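Local coordinates for lipoprotein (Mycoplasma mycoides subsp. capri, PDB 7ADK) that probably acts as a protein-cleaving enzyme, belonging to the DUF31 family of mycoplasma peptidases in the trypsin-like PA clan, at residues V268-G273 / F672-L676; L272-A278 / D630-I634; N667-F672 / E690-N695. All coordinates share one frame; numbering follows the deposited sequence.

Contact 1. Residues V268-G273 / F672-L676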
# COMPACT_ATOMS: atom_id res chain seq x y z
N VAL B 268 -1.32 -12.70 -1.48
CA VAL B 268 -0.55 -11.54 -1.97
C VAL B 268 -1.36 -10.67 -2.96
O VAL B 268 -2.49 -11.02 -3.30
CB VAL B 268 0.87 -11.99 -2.39
CG1 VAL B 268 0.91 -12.75 -3.70
CG2 VAL B 268 1.89 -10.86 -2.47
N VAL B 269 -0.85 -9.49 -3.35
CA VAL B 269 -1.71 -8.39 -3.83
C VAL B 269 -1.24 -7.52 -5.01
O VAL B 269 -2.08 -6.92 -5.67
CB VAL B 269 -2.00 -7.48 -2.64
CG1 VAL B 269 -0.75 -6.72 -2.21
CG2 VAL B 269 -3.06 -6.45 -2.96
N ASP B 270 0.05 -7.35 -5.27
CA ASP B 270 0.54 -6.44 -6.33
C ASP B 270 1.61 -7.13 -7.19
O ASP B 270 2.20 -6.49 -8.04
CB ASP B 270 1.08 -5.10 -5.77
CG ASP B 270 0.14 -4.15 -5.00
OD1 ASP B 270 -1.00 -3.88 -5.44
OD2 ASP B 270 0.59 -3.59 -3.96
N SER B 271 1.88 -8.41 -6.95
CA SER B 271 3.03 -9.16 -7.48
C SER B 271 2.58 -10.28 -8.42
O SER B 271 1.50 -10.82 -8.23
CB SER B 271 3.83 -9.72 -6.31
OG SER B 271 5.04 -10.26 -6.79
N LEU B 272 3.38 -10.61 -9.43
CA LEU B 272 3.13 -11.69 -10.39
C LEU B 272 4.10 -12.86 -10.17
O LEU B 272 5.30 -12.69 -10.33
CB LEU B 272 3.34 -11.18 -11.83
CG LEU B 272 2.54 -9.93 -12.22
CD1 LEU B 272 2.88 -9.55 -13.66
CD2 LEU B 272 1.04 -10.15 -12.06
N GLY B 273 3.61 -14.06 -9.90
CA GLY B 273 4.48 -15.23 -9.74
C GLY B 273 5.10 -15.77 -11.04
O GLY B 273 6.30 -16.02 -11.07
N PHE B 672 5.69 -13.53 -0.95
CA PHE B 672 6.24 -13.07 -2.23
C PHE B 672 6.33 -11.54 -2.39
O PHE B 672 6.97 -11.09 -3.34
CB PHE B 672 5.38 -13.65 -3.37
CG PHE B 672 5.41 -15.15 -3.62
CD1 PHE B 672 6.41 -15.98 -3.09
CD2 PHE B 672 4.44 -15.71 -4.47
CE1 PHE B 672 6.41 -17.35 -3.36
CE2 PHE B 672 4.42 -17.08 -4.73
CZ PHE B 672 5.40 -17.91 -4.17
N TYR B 673 5.74 -10.73 -1.51
CA TYR B 673 5.27 -9.37 -1.84
C TYR B 673 6.26 -8.42 -2.54
O TYR B 673 5.97 -7.93 -3.63
CB TYR B 673 4.66 -8.71 -0.60
CG TYR B 673 4.05 -7.35 -0.90
CD1 TYR B 673 3.07 -7.24 -1.90
CD2 TYR B 673 4.48 -6.18 -0.23
CE1 TYR B 673 2.54 -6.00 -2.26
CE2 TYR B 673 3.95 -4.93 -0.60
CZ TYR B 673 2.98 -4.83 -1.61
OH TYR B 673 2.42 -3.64 -1.95
N ASN B 674 7.42 -8.15 -1.94
CA ASN B 674 8.47 -7.30 -2.51
C ASN B 674 9.74 -8.11 -2.83
O ASN B 674 10.85 -7.57 -2.87
CB ASN B 674 8.70 -6.09 -1.57
CG ASN B 674 7.92 -4.85 -1.96
OD1 ASN B 674 7.76 -4.51 -3.11
ND2 ASN B 674 7.47 -4.08 -1.00
N LYS B 675 9.60 -9.43 -3.01
CA LYS B 675 10.71 -10.39 -2.92
C LYS B 675 11.06 -11.09 -4.24
O LYS B 675 12.14 -11.64 -4.36
CB LYS B 675 10.39 -11.38 -1.80
CG LYS B 675 10.13 -10.78 -0.41
CD LYS B 675 11.37 -10.13 0.21
CE LYS B 675 11.11 -9.76 1.68
NZ LYS B 675 12.34 -9.31 2.36
N LEU B 676 10.17 -11.04 -5.24
CA LEU B 676 10.33 -11.68 -6.56
C LEU B 676 11.09 -10.82 -7.59
O LEU B 676 11.27 -11.27 -8.72
CB LEU B 676 8.92 -12.07 -7.08
CG LEU B 676 8.45 -13.50 -6.74
CD1 LEU B 676 8.60 -13.85 -5.27
CD2 LEU B 676 6.99 -13.66 -7.13
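The Y673 ring meets segment 268-273 mainly along its rim. D270 OD2 lies at the edge, in the ring plane, and receives the hydrogen bond from Y673 OH at 2.7 Å. OD2 uses its anti lone pair, the one turned away from OD1, and the carboxylate is tilted 45° from the ring. Also near the ring plane is V268, whose CG2 stands 3.8 Å from Y673 CD1, whereas V269 CG1 approaches obliquely, 3.4 Å from Y673 CE1. The reach of the tyrosine follows from its first torsion: with CG trans to the backbone N (chi1 -175°), the ring runs alongside D270, both side chains pointing the same way. Y645 adds a second ring, inclined about 40° to Y673. Y673 sits at the second position of a beta turn, closed by K675 N to F672 O at 3.1 Å, and the loop leading into strand 289-293 lies against it. Beyond the turn L676 takes over: its CD2 sits 3.7 Å from L272 O and 3.9 Å from the CA of G273, an apolar methyl resting on backbone. T476 ties both sides together, its hydroxyl bonding to Y673 O and, weakly, to S271 OG.

Contact 2. Residues L272-A278 / D630-I634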
# COMPACT_ATOMS: atom_id res chain seq x y z
N LEU B 272 3.38 -10.61 -9.43
CA LEU B 272 3.13 -11.69 -10.39
C LEU B 272 4.10 -12.86 -10.17
O LEU B 272 5.30 -12.69 -10.33
CB LEU B 272 3.34 -11.18 -11.83
CG LEU B 272 2.54 -9.93 -12.22
CD1 LEU B 272 2.88 -9.55 -13.66
CD2 LEU B 272 1.04 -10.15 -12.06
N GLY B 273 3.61 -14.06 -9.90
CA GLY B 273 4.48 -15.23 -9.74
C GLY B 273 5.10 -15.77 -11.04
O GLY B 273 6.30 -16.02 -11.07
N ARG B 274 4.31 -15.98 -12.10
CA ARG B 274 4.67 -16.73 -13.32
C ARG B 274 3.84 -16.34 -14.54
O ARG B 274 2.80 -15.70 -14.40
CB ARG B 274 4.60 -18.26 -13.09
CG ARG B 274 3.18 -18.84 -12.96
CD ARG B 274 3.13 -20.34 -13.19
NE ARG B 274 1.76 -20.90 -13.12
CZ ARG B 274 1.42 -22.17 -13.29
NH1 ARG B 274 0.19 -22.55 -13.31
NH2 ARG B 274 2.28 -23.13 -13.41
N ASN B 275 4.26 -16.77 -15.73
CA ASN B 275 3.67 -16.34 -17.00
C ASN B 275 2.20 -16.77 -17.19
O ASN B 275 1.38 -16.04 -17.71
CB ASN B 275 4.57 -16.86 -18.13
CG ASN B 275 4.36 -16.09 -19.42
OD1 ASN B 275 3.36 -16.22 -20.10
ND2 ASN B 275 5.31 -15.29 -19.81
N GLU B 276 1.83 -17.95 -16.70
CA GLU B 276 0.45 -18.44 -16.78
C GLU B 276 -0.50 -17.65 -15.86
O GLU B 276 -1.71 -17.74 -16.00
CB GLU B 276 0.36 -19.94 -16.51
CG GLU B 276 1.41 -20.83 -17.19
CD GLU B 276 1.67 -20.55 -18.68
OE1 GLU B 276 0.74 -20.27 -19.47
OE2 GLU B 276 2.85 -20.64 -19.10
N LYS B 277 0.04 -16.86 -14.91
CA LYS B 277 -0.73 -15.96 -14.04
C LYS B 277 -0.84 -14.57 -14.65
O LYS B 277 -1.90 -13.98 -14.62
CB LYS B 277 -0.09 -15.83 -12.65
CG LYS B 277 0.07 -17.15 -11.91
CD LYS B 277 0.70 -17.02 -10.51
CE LYS B 277 -0.28 -16.81 -9.35
NZ LYS B 277 -0.80 -18.09 -8.79
N ALA B 278 0.21 -14.01 -15.21
CA ALA B 278 0.17 -12.74 -15.92
C ALA B 278 1.26 -12.74 -16.98
O ALA B 278 2.27 -13.40 -16.82
CB ALA B 278 0.32 -11.61 -14.93
N ASP B 630 -3.26 -26.78 -11.49
CA ASP B 630 -3.19 -25.55 -10.73
C ASP B 630 -4.53 -24.85 -10.82
O ASP B 630 -5.19 -24.91 -11.85
CB ASP B 630 -2.15 -24.64 -11.39
CG ASP B 630 -0.71 -25.12 -11.23
OD1 ASP B 630 -0.30 -25.33 -10.07
OD2 ASP B 630 0.05 -25.17 -12.22
N SER B 631 -4.92 -24.10 -9.80
CA SER B 631 -5.90 -23.05 -9.99
C SER B 631 -5.18 -21.71 -10.10
O SER B 631 -4.40 -21.33 -9.23
CB SER B 631 -6.95 -23.06 -8.88
OG SER B 631 -7.67 -24.28 -8.84
N LEU B 632 -5.45 -20.98 -11.16
CA LEU B 632 -4.94 -19.63 -11.41
C LEU B 632 -6.06 -18.64 -11.19
O LEU B 632 -7.10 -18.74 -11.82
CB LEU B 632 -4.39 -19.47 -12.84
CG LEU B 632 -3.15 -20.27 -13.24
CD1 LEU B 632 -2.11 -20.23 -12.15
CD2 LEU B 632 -3.44 -21.71 -13.63
N TYR B 633 -5.84 -17.67 -10.31
CA TYR B 633 -6.71 -16.51 -10.24
C TYR B 633 -5.98 -15.20 -9.92
O TYR B 633 -6.29 -14.55 -8.93
CB TYR B 633 -8.03 -16.78 -9.45
CG TYR B 633 -8.02 -17.76 -8.31
CD1 TYR B 633 -8.19 -19.13 -8.55
CD2 TYR B 633 -7.89 -17.30 -7.01
CE1 TYR B 633 -8.15 -20.04 -7.48
CE2 TYR B 633 -7.73 -18.22 -5.97
CZ TYR B 633 -7.81 -19.60 -6.20
OH TYR B 633 -7.41 -20.48 -5.23
N ILE B 634 -5.01 -14.77 -10.77
CA ILE B 634 -4.73 -13.32 -10.91
C ILE B 634 -5.87 -12.78 -11.71
O ILE B 634 -5.83 -12.62 -12.92
CB ILE B 634 -3.42 -12.85 -11.58
CG1 ILE B 634 -2.25 -13.38 -10.77
CG2 ILE B 634 -3.35 -11.31 -11.57
CD1 ILE B 634 -0.90 -12.84 -11.23
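R274 reaches D630 with a fully stretched chain: CG lies between the backbone N and the carbonyl carbon (chi1 72°), and the remainder runs extended to NE. NH1 bonds D630 OD2 at 2.8 Å and NH2 makes a weak bond to the same oxygen, so one carboxylate oxygen takes both arms of the salt bridge. The two planes are 90° apart, and NH1 comes in from above the carboxylate plane, 60° out of it, which rules out a flat, two-oxygen pairing. Around the guanidinium, L632 presents its methyls at the edge, CD1 lying 3.5 Å from NH1, and E276 CG covers one face. The carboxylate of E276 is engaged by K591, and D630 OD2 has a second cationic partner in K693.

K277 shows the opposite conformation, bent at chi3 and chi4. Its CG passes 3.8 Å from L632 CD1 at about a right angle, and the fold of the chain brings NZ to N667 O, a hydrogen bond. I634 enters beside it with CD1 3.4 Å from K277 CB, crossing L272 at about a right angle. R274 O accepts from K277 N at 3.0 Å and from A278 N at 3.2 Å. The arrangement is thus a turn with helical backbone angles at 275-277, closed on R274 O and packed against the irregular segment 630-634, with D630, L632 and I634 facing it, while L632 pairs by backbone with R764 of strand 761-765.

Contact 3. Residues N667-F672 / E690-N695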
# COMPACT_ATOMS: atom_id res chain seq x y z
N ASN B 667 -3.56 -15.31 -5.99
CA ASN B 667 -3.75 -16.59 -5.32
C ASN B 667 -2.34 -17.12 -5.04
O ASN B 667 -1.74 -17.76 -5.91
CB ASN B 667 -4.52 -17.45 -6.32
CG ASN B 667 -4.80 -18.84 -5.83
OD1 ASN B 667 -5.10 -19.07 -4.67
ND2 ASN B 667 -4.80 -19.81 -6.71
N SER B 668 -1.71 -16.65 -3.97
CA SER B 668 -0.31 -16.95 -3.63
C SER B 668 0.06 -16.60 -2.20
O SER B 668 -0.59 -15.78 -1.55
CB SER B 668 0.65 -16.19 -4.55
OG SER B 668 0.77 -16.90 -5.75
N GLU B 669 1.17 -17.18 -1.76
CA GLU B 669 1.84 -16.92 -0.49
C GLU B 669 2.04 -15.42 -0.23
O GLU B 669 2.64 -14.72 -1.04
CB GLU B 669 3.23 -17.58 -0.45
CG GLU B 669 3.32 -19.05 -0.83
CD GLU B 669 4.75 -19.62 -0.73
OE1 GLU B 669 5.66 -19.00 -0.17
OE2 GLU B 669 4.97 -20.74 -1.23
N TYR B 670 1.66 -14.93 0.94
CA TYR B 670 1.92 -13.55 1.37
C TYR B 670 3.43 -13.21 1.42
O TYR B 670 3.82 -12.05 1.48
CB TYR B 670 1.24 -13.32 2.72
CG TYR B 670 1.80 -14.09 3.90
CD1 TYR B 670 2.98 -13.65 4.51
CD2 TYR B 670 1.12 -15.21 4.41
CE1 TYR B 670 3.51 -14.34 5.61
CE2 TYR B 670 1.64 -15.90 5.52
CZ TYR B 670 2.84 -15.47 6.12
OH TYR B 670 3.36 -16.14 7.18
N LYS B 671 4.30 -14.23 1.39
CA LYS B 671 5.76 -14.14 1.44
C LYS B 671 6.40 -13.59 0.17
O LYS B 671 7.55 -13.17 0.23
CB LYS B 671 6.33 -15.53 1.77
CG LYS B 671 5.94 -15.95 3.20
CD LYS B 671 6.38 -17.37 3.54
CE LYS B 671 5.95 -17.70 4.97
NZ LYS B 671 6.09 -19.14 5.28
N PHE B 672 5.69 -13.53 -0.95
CA PHE B 672 6.24 -13.07 -2.23
C PHE B 672 6.33 -11.54 -2.39
O PHE B 672 6.97 -11.09 -3.34
CB PHE B 672 5.38 -13.65 -3.37
CG PHE B 672 5.41 -15.15 -3.62
CD1 PHE B 672 6.41 -15.98 -3.09
CD2 PHE B 672 4.44 -15.71 -4.47
CE1 PHE B 672 6.41 -17.35 -3.36
CE2 PHE B 672 4.42 -17.08 -4.73
CZ PHE B 672 5.40 -17.91 -4.17
N GLU B 690 8.18 -23.35 -6.42
CA GLU B 690 7.40 -22.62 -5.41
C GLU B 690 6.62 -21.46 -6.03
O GLU B 690 5.41 -21.33 -5.83
CB GLU B 690 8.36 -22.18 -4.29
CG GLU B 690 7.70 -22.01 -2.92
CD GLU B 690 8.68 -22.36 -1.79
OE1 GLU B 690 8.36 -23.21 -0.93
OE2 GLU B 690 9.81 -21.81 -1.77
N THR B 691 7.28 -20.64 -6.85
CA THR B 691 6.66 -19.55 -7.63
C THR B 691 6.06 -20.02 -8.95
O THR B 691 5.24 -19.31 -9.53
CB THR B 691 7.67 -18.43 -7.91
OG1 THR B 691 8.79 -18.93 -8.61
CG2 THR B 691 8.19 -17.75 -6.64
N GLY B 692 6.44 -21.19 -9.45
CA GLY B 692 6.08 -21.72 -10.76
C GLY B 692 4.75 -22.48 -10.85
O GLY B 692 4.55 -23.20 -11.81
N LYS B 693 3.85 -22.32 -9.88
CA LYS B 693 2.57 -23.04 -9.74
C LYS B 693 1.41 -22.09 -9.40
O LYS B 693 1.62 -20.94 -9.00
CB LYS B 693 2.72 -24.13 -8.66
CG LYS B 693 3.75 -25.23 -8.96
CD LYS B 693 3.43 -26.12 -10.17
CE LYS B 693 2.20 -27.01 -9.95
NZ LYS B 693 1.57 -27.37 -11.23
N GLY B 694 0.18 -22.56 -9.54
CA GLY B 694 -0.98 -22.00 -8.86
C GLY B 694 -1.11 -22.51 -7.42
O GLY B 694 -0.16 -23.03 -6.83
N ASN B 695 -2.30 -22.37 -6.86
CA ASN B 695 -2.71 -23.05 -5.63
C ASN B 695 -3.97 -23.89 -5.89
O ASN B 695 -4.34 -24.11 -7.05
CB ASN B 695 -2.79 -22.04 -4.47
CG ASN B 695 -1.45 -21.42 -4.10
OD1 ASN B 695 -1.34 -20.24 -3.87
ND2 ASN B 695 -0.36 -22.16 -4.03
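F672 and T691 cross obliquely, and the threonine places its methyl over the ring: T691 CG2 is 4.1 Å from the F672 ring centroid and 28° off the normal, a CH-pi contact. E669 CB covers the other face, so the ring is sandwiched, while E690 O lies at its edge, 3.8 Å from F672 CZ. In T691 the CG2 branch is trans to the carbonyl carbon, which turns the methyl rather than the hydroxyl to the aromatic.

E669 and E690 meet at about a right angle, with their carboxylates inclined by 75°. E669 OE2 rests 3.5 Å from E690 CG and 4.2 Å from E690 OE1. The other oxygen, E669 OE1, is hydrogen-bonded to a polar side chain of another protein chain.

At the far end N667 and N695 run antiparallel alongside one another, their amide planes almost perpendicular. N667 ND2 touches N695 CB at 3.7 Å and is weakly bonded to S631 O. N695 OD1 lies near N667 O, but both are acceptors and no bond joins them; N667 O takes its donors from S668 OG at 2.7 Å and K277 NZ.

No hydrogen bond spans the two segments. Direct cohesion between them therefore rests on the methyl-ring contact and van der Waals touches, while polar links run through S631, which bonds by backbone to N695 and, weakly, to N667. The closeness of the two glutamates could raise the pKa of one of them.

The three contacts form one compact cluster, with centres 11 Å (1 and 2), 8 Å (1 and 3) and 9 Å (2 and 3) apart, all on the same side of the chain's centre. Along the sequence the order is 268-278, 630-634, 667-676 and 690-695. Contacts 1 and 2 share L272 and G273; contacts 1 and 3 share F672. Direct bridges include probable hydrogen bonds from V268 N to S668 O and between S631 N and N695 O. Thus the loop preceding strand 289-293, which opens the ten-stranded antiparallel sheet, is joined to loops around helices 651-655 and 688-691 within the peptidase family region, largely through irregular chain rather than sheet pairing.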